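Side-chain contacts in primase X domain-containing protein (Sulfolobus solfataricus, PDB 4WYH), which serves as a noncatalytic subunit of an archaeal eukaryotic-type primase and is essential for efficient primer synthesis: residues A[115-118]-A[119-123]; A[47-50]-A[51-55]. All blocks are in the same frame, centred on the assembly; numbering follows the deposited sequence.

Contact 1 of 2, residues A[115-118]-A[119-123]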
ATOM      1  N   ASP A 115      -0.392  -2.118 -14.097  1.00  6.14           N
ATOM      2  CA  ASP A 115      -0.040  -0.805 -13.587  1.00  6.85           C
ATOM      3  C   ASP A 115       1.462  -0.632 -13.599  1.00  6.57           C
ATOM      4  O   ASP A 115       2.110  -0.658 -12.578  1.00  9.86           O
ATOM      5  CB  ASP A 115      -0.651  -0.641 -12.205  1.00  8.72           C
ATOM      6  CG  ASP A 115      -0.617   0.790 -11.670  1.00  8.90           C
ATOM      7  OD1 ASP A 115       0.044   1.718 -12.189  1.00  8.49           O
ATOM      8  OD2 ASP A 115      -1.282   0.942 -10.616  1.00 10.68           O
ATOM      9  N   LYS A 116       1.998  -0.441 -14.789  1.00  5.49           N
ATOM     10  CA  LYS A 116       3.429  -0.207 -14.923  1.00  7.57           C
ATOM     11  C   LYS A 116       3.891   1.041 -14.234  1.00  6.59           C
ATOM     12  O   LYS A 116       5.001   1.086 -13.806  1.00  7.57           O
ATOM     13  CB  LYS A 116       3.850  -0.241 -16.376  1.00  6.73           C
ATOM     14  CG  LYS A 116       3.672  -1.588 -17.054  1.00  9.51           C
ATOM     15  CD  LYS A 116       3.891  -1.506 -18.551  1.00  9.38           C
ATOM     16  CE  LYS A 116       4.049  -2.904 -19.130  1.00 18.16           C
ATOM     17  NZ  LYS A 116       2.985  -3.836 -18.737  1.00 13.52           N
ATOM     18  N   GLU A 117       3.065   2.063 -14.117  1.00  6.64           N
ATOM     19  CA  GLU A 117       3.492   3.265 -13.361  1.00  7.87           C
ATOM     20  C   GLU A 117       3.841   2.905 -11.920  1.00  6.20           C
ATOM     21  O   GLU A 117       4.893   3.237 -11.399  1.00  5.88           O
ATOM     22  CB  GLU A 117       2.431   4.377 -13.452  1.00  5.29           C
ATOM     23  CG  GLU A 117       2.781   5.593 -12.596  1.00  8.62           C
ATOM     24  CD  GLU A 117       1.693   6.652 -12.602  1.00 11.22           C
ATOM     25  OE1 GLU A 117       0.777   6.550 -11.802  1.00  8.05           O
ATOM     26  OE2 GLU A 117       1.802   7.622 -13.369  1.00  9.25           O
ATOM     27  N   MET A 118       2.938   2.179 -11.278  1.00  6.73           N
ATOM     28  CA  MET A 118       3.152   1.769  -9.910  1.00  5.47           C
ATOM     29  C   MET A 118       4.315   0.775  -9.863  1.00  6.93           C
ATOM     30  O   MET A 118       5.139   0.757  -8.941  1.00  5.24           O
ATOM     31  CB  MET A 118       1.876   1.123  -9.358  1.00  6.08           C
ATOM     32  CG  MET A 118       2.040   0.473  -7.978  1.00  7.85           C
ATOM     33  SD  MET A 118       0.484  -0.084  -7.254  1.00 15.99           S
ATOM     34  CE  MET A 118       0.932  -1.680  -6.749  1.00 21.72           C
ATOM     35  N   TYR A 119       4.375  -0.110 -10.841  1.00  6.84           N
ATOM     36  CA  TYR A 119       5.410  -1.152 -10.840  1.00  5.42           C
ATOM     37  C   TYR A 119       6.770  -0.460 -10.839  1.00  6.13           C
ATOM     38  O   TYR A 119       7.627  -0.809 -10.079  1.00  4.49           O
ATOM     39  CB  TYR A 119       5.304  -2.028 -12.055  1.00  7.17           C
ATOM     40  CG  TYR A 119       6.164  -3.220 -12.040  1.00  8.04           C
ATOM     41  CD1 TYR A 119       5.856  -4.302 -11.264  1.00  9.19           C
ATOM     42  CD2 TYR A 119       7.311  -3.275 -12.863  1.00  9.40           C
ATOM     43  CE1 TYR A 119       6.683  -5.428 -11.256  1.00 10.28           C
ATOM     44  CE2 TYR A 119       8.103  -4.407 -12.892  1.00 10.33           C
ATOM     45  CZ  TYR A 119       7.770  -5.478 -12.080  1.00  8.42           C
ATOM     46  OH  TYR A 119       8.554  -6.614 -12.081  1.00 10.90           O
ATOM     47  N   ASN A 120       6.971   0.483 -11.737  1.00  8.67           N
ATOM     48  CA  ASN A 120       8.258   1.192 -11.749  1.00  9.12           C
ATOM     49  C   ASN A 120       8.545   1.900 -10.414  1.00  7.33           C
ATOM     50  O   ASN A 120       9.627   1.848  -9.963  1.00  7.40           O
ATOM     51  CB  ASN A 120       8.314   2.170 -12.901  1.00  9.30           C
ATOM     52  CG  ASN A 120       8.574   1.476 -14.221  1.00 12.14           C
ATOM     53  OD1 ASN A 120       8.904   0.288 -14.243  1.00 13.26           O
ATOM     54  ND2 ASN A 120       8.415   2.168 -15.313  1.00 13.37           N
ATOM     55  N   GLU A 121       7.560   2.537  -9.788  1.00  5.47           N
ATOM     56  CA  GLU A 121       7.812   3.198  -8.528  1.00  7.13           C
ATOM     57  C   GLU A 121       8.268   2.198  -7.413  1.00  7.86           C
ATOM     58  O   GLU A 121       9.150   2.491  -6.593  1.00  6.09           O
ATOM     59  CB  GLU A 121       6.608   4.040  -8.132  1.00  7.68           C
ATOM     60  CG  GLU A 121       6.316   5.208  -9.084  1.00  9.84           C
ATOM     61  CD  GLU A 121       5.254   6.162  -8.548  1.00  6.55           C
ATOM     62  OE1 GLU A 121       4.623   5.847  -7.533  1.00  5.65           O
ATOM     63  OE2 GLU A 121       5.088   7.214  -9.147  1.00  8.20           O
ATOM     64  N   ILE A 122       7.631   1.028  -7.400  1.00  7.06           N
ATOM     65  CA  ILE A 122       7.922  -0.059  -6.453  1.00  8.22           C
ATOM     66  C   ILE A 122       9.335  -0.600  -6.660  1.00  7.85           C
ATOM     67  O   ILE A 122      10.136  -0.655  -5.750  1.00  8.56           O
ATOM     68  CB  ILE A 122       6.892  -1.192  -6.638  1.00  5.77           C
ATOM     69  CG1 ILE A 122       5.537  -0.755  -6.072  1.00  6.34           C
ATOM     70  CG2 ILE A 122       7.350  -2.491  -5.981  1.00  7.61           C
ATOM     71  CD1 ILE A 122       4.410  -1.693  -6.444  1.00  2.97           C
ATOM     72  N   ILE A 123       9.588  -1.012  -7.881  1.00  5.77           N
ATOM     73  CA  ILE A 123      10.861  -1.569  -8.274  1.00  8.94           C
ATOM     74  C   ILE A 123      11.997  -0.607  -7.978  1.00 11.05           C
ATOM     75  O   ILE A 123      13.052  -1.027  -7.549  1.00 13.47           O
ATOM     76  CB  ILE A 123      10.824  -1.874  -9.799  1.00 14.27           C
ATOM     77  CG1 ILE A 123       9.970  -3.062 -10.114  1.00 11.54           C
ATOM     78  CG2 ILE A 123      12.193  -2.087 -10.375  1.00 22.62           C
ATOM     79  CD1 ILE A 123      10.181  -4.251  -9.253  1.00 15.73           C
TER
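Met118 and Ile122, one turn apart near the start of helix 116-128, meet on its buried side. In Met118, chi1 of 172° sets CG anti to the backbone N and carries the chain toward Ile122, CG coming to 3.6 Å from Ile122 CD1, while CB lies beside the next peptide nitrogen. The chain then bends at chi3, turning CE back to the same methyl: Met118 CE and Ile122 CD1 are 3.5 Å apart, tighter than an ordinary carbon contact. Ile122 supplies the other half by placing CG1 beside its backbone N and stretching CD1 onward, so that CG1 passes 3.3 Å from Met118 O while CD1 touches both CG and CE of Met118. Were Ile122 cut back to an alanine, the bent end of Met118 would probably lose the methyl it rests on, and a gap would open toward Trp34 and Val38 of helix 33-41.

On the polar side, OD1 of the N-cap residue Asp115 accepts from Met118 N at 3.1 Å, met from well above the carboxylate plane, while OD2 forms a salt bridge with Arg49. Asp115 O in turn receives Tyr119 N at 2.9 Å, the first of four i to i+4 bonds ending with Ile122 N on Met118 O. Glu117 OE1 and Glu121 OE2 stand 5.1 Å apart. Glu117 pairs with Arg49, and Glu121 accepts from Ser46 OG and the backbone N of Gln44 and of Asp45, a residue seen to bind manganese in this protein, though no ion is bound to this chain. Negative charge here is therefore likely to be eased by Arg49 and by the donors from the loop leading into helix 47-63, and the Glu121 carboxylate probably holds the backbone at Asp45 in place.

Contact 2 of 2, residues A[47-50]-A[51-55]; sequences RKRF and ILYVA
Phe50 O accepts from both Val54 N at 3.0 Å and Ala55 N at 2.9 Å, the two donors reaching it from opposite faces of the carbonyl plane, so that helix 47-63 widens here into a pi-type turn. Before it the spacing is regular, with Tyr53 N on Arg49 O at 2.8 Å. The Phe50 ring lies beside the widened turn: its CD1 and CE1 lie by Val54, and its CE2 sits 3.7 Å from Ala55 CB. With CG anti to the backbone N (chi1 -179°), Phe50 sends its ring along the buried side, where Trp34 and Val38 of helix 33-41 and Phe77 of helix 67-78 also pack.

On another side, Tyr53 lays its ring beneath its neighbour, with Leu52 CG 4.0 Å above the ring centre, and it also stacks with Trp106. Tyr53 CD2 stands 3.3 Å from Arg49 O, close to the carbonyl that holds its own N-H. The Arg49 guanidinium leaves toward Asp115, the N-cap of helix 116-128. In this bundle of helices, the closest approach of the Phe50 ring to the Val54 and Ala55 side chains is CE1 to Val54 CG1, at 3.6 Å.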
ATOM      1  N   ARG A  47       0.862   6.254  -4.947  1.00  7.61           N
ATOM      2  CA  ARG A  47       0.591   6.034  -3.503  1.00  6.96           C
ATOM      3  C   ARG A  47      -0.782   5.582  -3.171  1.00  7.51           C
ATOM      4  O   ARG A  47      -0.918   4.614  -2.435  1.00  4.83           O
ATOM      5  CB  ARG A  47       0.891   7.283  -2.661  1.00  7.55           C
ATOM      6  CG  ARG A  47       2.343   7.511  -2.428  1.00  7.81           C
ATOM      7  CD  ARG A  47       2.595   8.893  -1.815  1.00 10.33           C
ATOM      8  NE  ARG A  47       2.185   9.964  -2.725  1.00  8.45           N
ATOM      9  CZ  ARG A  47       2.020  11.212  -2.337  1.00 11.82           C
ATOM     10  NH1 ARG A  47       2.216  11.588  -1.050  1.00 10.64           N
ATOM     11  NH2 ARG A  47       1.689  12.100  -3.233  1.00 13.12           N
ATOM     12  N   LYS A  48      -1.811   6.240  -3.732  1.00  6.11           N
ATOM     13  CA  LYS A  48      -3.163   5.887  -3.380  1.00  7.88           C
ATOM     14  C   LYS A  48      -3.548   4.517  -3.934  1.00  6.62           C
ATOM     15  O   LYS A  48      -4.062   3.686  -3.249  1.00  5.42           O
ATOM     16  CB  LYS A  48      -4.131   7.003  -3.776  1.00  9.52           C
ATOM     17  CG  LYS A  48      -4.086   8.149  -2.780  1.00 12.29           C
ATOM     18  CD  LYS A  48      -5.028   9.253  -3.217  1.00 17.17           C
ATOM     19  CE  LYS A  48      -4.794  10.459  -2.344  1.00 23.39           C
ATOM     20  NZ  LYS A  48      -5.676  11.581  -2.770  1.00 33.21           N
ATOM     21  N   ARG A  49      -3.193   4.249  -5.176  1.00  6.11           N
ATOM     22  CA  ARG A  49      -3.435   2.913  -5.734  1.00  6.70           C
ATOM     23  C   ARG A  49      -2.671   1.801  -4.985  1.00  6.25           C
ATOM     24  O   ARG A  49      -3.239   0.746  -4.742  1.00  8.21           O
ATOM     25  CB  ARG A  49      -3.027   2.913  -7.220  1.00  6.43           C
ATOM     26  CG  ARG A  49      -3.887   3.856  -8.015  1.00  7.43           C
ATOM     27  CD  ARG A  49      -3.796   3.563  -9.521  1.00  8.25           C
ATOM     28  NE  ARG A  49      -2.421   3.416 -10.009  1.00  6.60           N
ATOM     29  CZ  ARG A  49      -1.709   4.402 -10.503  1.00  8.12           C
ATOM     30  NH1 ARG A  49      -2.195   5.604 -10.479  1.00  7.97           N
ATOM     31  NH2 ARG A  49      -0.481   4.196 -10.980  1.00  8.41           N
ATOM     32  N   PHE A  50      -1.429   2.055  -4.569  1.00  5.37           N
ATOM     33  CA  PHE A  50      -0.632   1.082  -3.795  1.00  2.96           C
ATOM     34  C   PHE A  50      -1.366   0.817  -2.506  1.00  5.58           C
ATOM     35  O   PHE A  50      -1.509  -0.297  -2.113  1.00  5.93           O
ATOM     36  CB  PHE A  50       0.756   1.617  -3.501  1.00  4.89           C
ATOM     37  CG  PHE A  50       1.629   0.648  -2.727  1.00  8.69           C
ATOM     38  CD1 PHE A  50       2.074  -0.491  -3.337  1.00  7.04           C
ATOM     39  CD2 PHE A  50       1.897   0.835  -1.399  1.00  8.09           C
ATOM     40  CE1 PHE A  50       2.860  -1.387  -2.669  1.00  9.74           C
ATOM     41  CE2 PHE A  50       2.690  -0.087  -0.705  1.00  8.11           C
ATOM     42  CZ  PHE A  50       3.148  -1.198  -1.353  1.00  8.77           C
ATOM     43  N   ILE A  51      -1.886   1.844  -1.859  1.00  5.46           N
ATOM     44  CA  ILE A  51      -2.734   1.640  -0.656  1.00  6.45           C
ATOM     45  C   ILE A  51      -4.002   0.830  -0.907  1.00  6.31           C
ATOM     46  O   ILE A  51      -4.278  -0.128  -0.186  1.00  6.07           O
ATOM     47  CB  ILE A  51      -3.116   2.999   0.036  1.00  4.73           C
ATOM     48  CG1 ILE A  51      -1.873   3.697   0.607  1.00  4.04           C
ATOM     49  CG2 ILE A  51      -4.224   2.813   1.099  1.00  5.13           C
ATOM     50  CD1 ILE A  51      -2.169   5.144   1.034  1.00  8.97           C
ATOM     51  N   LEU A  52      -4.754   1.163  -1.930  1.00  4.01           N
ATOM     52  CA  LEU A  52      -5.996   0.451  -2.199  1.00  6.89           C
ATOM     53  C   LEU A  52      -5.766  -1.009  -2.609  1.00  6.00           C
ATOM     54  O   LEU A  52      -6.455  -1.894  -2.136  1.00  6.26           O
ATOM     55  CB  LEU A  52      -6.781   1.161  -3.287  1.00  5.08           C
ATOM     56  CG  LEU A  52      -8.113   0.579  -3.734  1.00  8.25           C
ATOM     57  CD1 LEU A  52      -9.028   0.418  -2.526  1.00  4.69           C
ATOM     58  CD2 LEU A  52      -8.728   1.441  -4.809  1.00  6.05           C
ATOM     59  N   TYR A  53      -4.775  -1.256  -3.472  1.00  5.03           N
ATOM     60  CA  TYR A  53      -4.658  -2.561  -4.145  1.00  5.68           C
ATOM     61  C   TYR A  53      -3.701  -3.490  -3.487  1.00  7.61           C
ATOM     62  O   TYR A  53      -3.797  -4.721  -3.690  1.00  6.52           O
ATOM     63  CB  TYR A  53      -4.388  -2.409  -5.710  1.00  6.84           C
ATOM     64  CG  TYR A  53      -5.507  -1.708  -6.460  1.00  5.73           C
ATOM     65  CD1 TYR A  53      -6.701  -2.327  -6.660  1.00  7.57           C
ATOM     66  CD2 TYR A  53      -5.365  -0.403  -6.955  1.00  8.02           C
ATOM     67  CE1 TYR A  53      -7.735  -1.672  -7.300  1.00  8.88           C
ATOM     68  CE2 TYR A  53      -6.392   0.271  -7.566  1.00  9.47           C
ATOM     69  CZ  TYR A  53      -7.590  -0.360  -7.719  1.00 10.30           C
ATOM     70  OH  TYR A  53      -8.624   0.237  -8.371  1.00  8.13           O
ATOM     71  N   VAL A  54      -2.778  -2.947  -2.688  1.00  6.83           N
ATOM     72  CA  VAL A  54      -1.718  -3.725  -2.149  1.00  7.76           C
ATOM     73  C   VAL A  54      -1.585  -3.583  -0.625  1.00  8.66           C
ATOM     74  O   VAL A  54      -1.811  -4.546   0.103  1.00  6.57           O
ATOM     75  CB  VAL A  54      -0.377  -3.409  -2.875  1.00  8.26           C
ATOM     76  CG1 VAL A  54       0.719  -4.277  -2.330  1.00  5.70           C
ATOM     77  CG2 VAL A  54      -0.545  -3.517  -4.388  1.00  6.07           C
ATOM     78  N   ALA A  55      -1.204  -2.416  -0.140  1.00  5.53           N
ATOM     79  CA  ALA A  55      -0.757  -2.316   1.229  1.00  6.26           C
ATOM     80  C   ALA A  55      -1.867  -2.560   2.233  1.00  6.45           C
ATOM     81  O   ALA A  55      -1.674  -3.291   3.198  1.00  6.04           O
ATOM     82  CB  ALA A  55      -0.115  -0.976   1.458  1.00  3.62           C
TER

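From the N terminus the chain runs through helix 33-41 and the short loop with the manganese-binding Asp45 before entering helix 47-63, which opens with contact 2. Helices 67-78, 88-101 and 108-114 follow before contact 1 starts helix 116-128. Each contact spans a single continuous run of chain and closes only helical turns; the two lie in series, neither nested nor crossed. In space their centres are about 11 Å apart, and they meet directly. Arg49 NE reaches Asp115 OD2 at 2.8 Å, and Met118 CE packs 3.3 Å from Val54 CG2. Salt bridges and apolar packing thus join the last helix to the second, with helix 33-41 touching both.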